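Local coordinates for CSOR (Streptomyces lividans, PDB 4ADZ), which acts as a copper-sensing transcriptional repressor of a copper-sensitive operon, captured here in its copper-free (apo) form, at the interface of chains A and B. Sequence-based numbering; all coordinates share one arbitrary frame. Chains: chain A/B, CSOR.

The interface of chains A and B. Residues chain A 68-69, 72, 81, 85; chain B 54-55, 58, 95, 99.
A:Val72 and B:Phe95 meet tip to tip in the tight part of this two-fold helix-bundle interface between two copies of CsoR, whose helices 48-73 and 78-114 pack across the subunit boundary and probably hold the repressor dimer together. Methyl CG2 of A:Val72 lies in the plane of the phenyl ring at its edge, 3.9 Å from CZ. A:Val85 comes to the same rim from helix 78-114, its CG2 standing 3.6 Å from B:Phe95 CE2. With CG anti to the backbone N (chi1 171°), the ring is carried toward chain A, and its faces are covered from within chain B: CD2 of B:Leu58 sits over the centre of one, CD1 of B:Leu99 toward the rim of the other. Chain A thus meets the aromatic edge, while contacts within chain B on both faces would restrict the ring's rotation. The two leucines also reach chain A with their other methyls. CD2 of B:Leu99 packs at 3.5 Å against CG2 of A:Ile81, the two side chains crossing at about a right angle. CD1 of B:Leu58 meets A:Val72 CG2 at 3.7 Å and also touches the backbone carbonyl oxygen of A:Leu68. With its methyls pointing to different neighbours, A:Val72 turns CG1, anti to its backbone N (chi1 166°), toward CD2 of B:Leu55 and CB of B:His54. The imidazole of B:His54 itself leans away, one face under B:Leu99 CD1. Toward A:Gln69 the hydrocarbon packing gives way to a hydrated, polar margin. The aliphatic stem of A:Gln69 still slides antiparallel past B:Leu58, CG to CB 3.6 Å, but no nitrogen or oxygen of one chain bonds directly to the other here. Instead the extended chain carries its amide to a water that bridges the subunits: A:Gln69 NE2 donates to it over 2.6 Å, at 162° at the hydrogen, and the same water lies 2.6 Å from the backbone carbonyl oxygen O of B:Leu55.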
loop_
_atom_site.group_PDB
_atom_site.type_symbol
_atom_site.label_atom_id
_atom_site.label_comp_id
_atom_site.label_asym_id
_atom_site.label_seq_id
_atom_site.Cartn_x
_atom_site.Cartn_y
_atom_site.Cartn_z
ATOM N N LEU A 68 -1.746 -0.532 21.250
ATOM C CA LEU A 68 -2.357 0.663 20.718
ATOM C C LEU A 68 -3.446 1.231 21.630
ATOM O O LEU A 68 -3.572 2.460 21.801
ATOM C CB LEU A 68 -2.972 0.400 19.334
ATOM C CG LEU A 68 -1.959 0.232 18.214
ATOM C CD1 LEU A 68 -2.693 -0.312 16.973
ATOM C CD2 LEU A 68 -1.216 1.554 17.990
ATOM N N GLN A 69 -4.290 0.361 22.191
ATOM C CA GLN A 69 -5.356 0.864 23.087
ATOM C C GLN A 69 -4.774 1.549 24.317
ATOM O O GLN A 69 -5.273 2.594 24.710
ATOM C CB GLN A 69 -6.272 -0.299 23.522
ATOM C CG GLN A 69 -6.955 -0.920 22.306
ATOM C CD GLN A 69 -7.711 -2.221 22.594
ATOM O OE1 GLN A 69 -7.090 -3.273 22.770
ATOM N NE2 GLN A 69 -9.039 -2.168 22.601
ATOM N N VAL A 72 -3.392 5.005 23.380
ATOM C CA VAL A 72 -4.444 5.983 23.223
ATOM C C VAL A 72 -4.984 6.348 24.625
ATOM O O VAL A 72 -5.252 7.503 24.931
ATOM C CB VAL A 72 -5.634 5.414 22.369
ATOM C CG1 VAL A 72 -6.892 6.287 22.486
ATOM C CG2 VAL A 72 -5.241 5.265 20.881
ATOM N N ILE A 81 2.098 6.559 18.187
ATOM C CA ILE A 81 0.992 5.635 17.901
ATOM C C ILE A 81 0.996 5.199 16.436
ATOM O O ILE A 81 0.806 3.994 16.123
ATOM C CB ILE A 81 -0.374 6.219 18.311
ATOM C CG1 ILE A 81 -0.399 6.507 19.831
ATOM C CG2 ILE A 81 -1.496 5.223 17.964
ATOM C CD1 ILE A 81 -1.652 7.236 20.362
ATOM N N VAL A 85 0.982 1.571 14.713
ATOM C CA VAL A 85 -0.062 1.180 13.721
ATOM C C VAL A 85 0.648 0.550 12.508
ATOM O O VAL A 85 0.229 -0.524 11.963
ATOM C CB VAL A 85 -1.016 2.285 13.302
ATOM C CG1 VAL A 85 -1.958 1.898 12.078
ATOM C CG2 VAL A 85 -1.853 2.804 14.507
ATOM N N HIS B 54 -11.505 6.878 19.199
ATOM C CA HIS B 54 -10.289 6.082 18.894
ATOM C C HIS B 54 -10.305 4.753 19.593
ATOM O O HIS B 54 -9.935 3.716 19.019
ATOM C CB HIS B 54 -9.011 6.824 19.316
ATOM C CG HIS B 54 -8.803 8.149 18.599
ATOM N ND1 HIS B 54 -9.487 8.509 17.474
ATOM C CD2 HIS B 54 -7.970 9.198 18.905
ATOM C CE1 HIS B 54 -9.094 9.752 17.104
ATOM N NE2 HIS B 54 -8.192 10.175 18.002
ATOM N N LEU B 55 -10.675 4.752 20.869
ATOM C CA LEU B 55 -10.742 3.491 21.598
ATOM C C LEU B 55 -11.779 2.543 20.991
ATOM O O LEU B 55 -11.521 1.364 20.907
ATOM C CB LEU B 55 -11.063 3.754 23.077
ATOM C CG LEU B 55 -9.902 4.352 23.881
ATOM C CD1 LEU B 55 -10.471 4.833 25.237
ATOM C CD2 LEU B 55 -8.733 3.414 24.055
ATOM N N LEU B 58 -10.385 0.884 17.973
ATOM C CA LEU B 58 -9.427 -0.166 18.280
ATOM C C LEU B 58 -10.099 -1.434 18.875
ATOM O O LEU B 58 -9.628 -2.542 18.686
ATOM C CB LEU B 58 -8.346 0.377 19.231
ATOM C CG LEU B 58 -7.393 1.363 18.562
ATOM C CD1 LEU B 58 -6.540 2.058 19.630
ATOM C CD2 LEU B 58 -6.501 0.735 17.468
ATOM N N PHE B 95 -7.939 4.342 10.932
ATOM C CA PHE B 95 -7.576 4.820 12.307
ATOM C C PHE B 95 -6.337 5.758 12.222
ATOM O O PHE B 95 -6.340 6.892 12.774
ATOM C CB PHE B 95 -7.298 3.619 13.231
ATOM C CG PHE B 95 -6.712 3.987 14.588
ATOM C CD1 PHE B 95 -7.507 4.481 15.612
ATOM C CD2 PHE B 95 -5.381 3.810 14.840
ATOM C CE1 PHE B 95 -6.949 4.821 16.851
ATOM C CE2 PHE B 95 -4.820 4.117 16.086
ATOM C CZ PHE B 95 -5.604 4.632 17.078
ATOM N N LEU B 99 -6.024 9.859 13.160
ATOM C CA LEU B 99 -5.007 10.439 14.097
ATOM C C LEU B 99 -4.123 11.476 13.373
ATOM O O LEU B 99 -3.825 12.534 13.933
ATOM C CB LEU B 99 -4.142 9.366 14.728
ATOM C CG LEU B 99 -4.571 8.713 16.037
ATOM C CD1 LEU B 99 -5.935 8.105 15.795
ATOM C CD2 LEU B 99 -3.486 7.686 16.362
HETATM O O HOH W 1 -10.101 0.218 22.697
#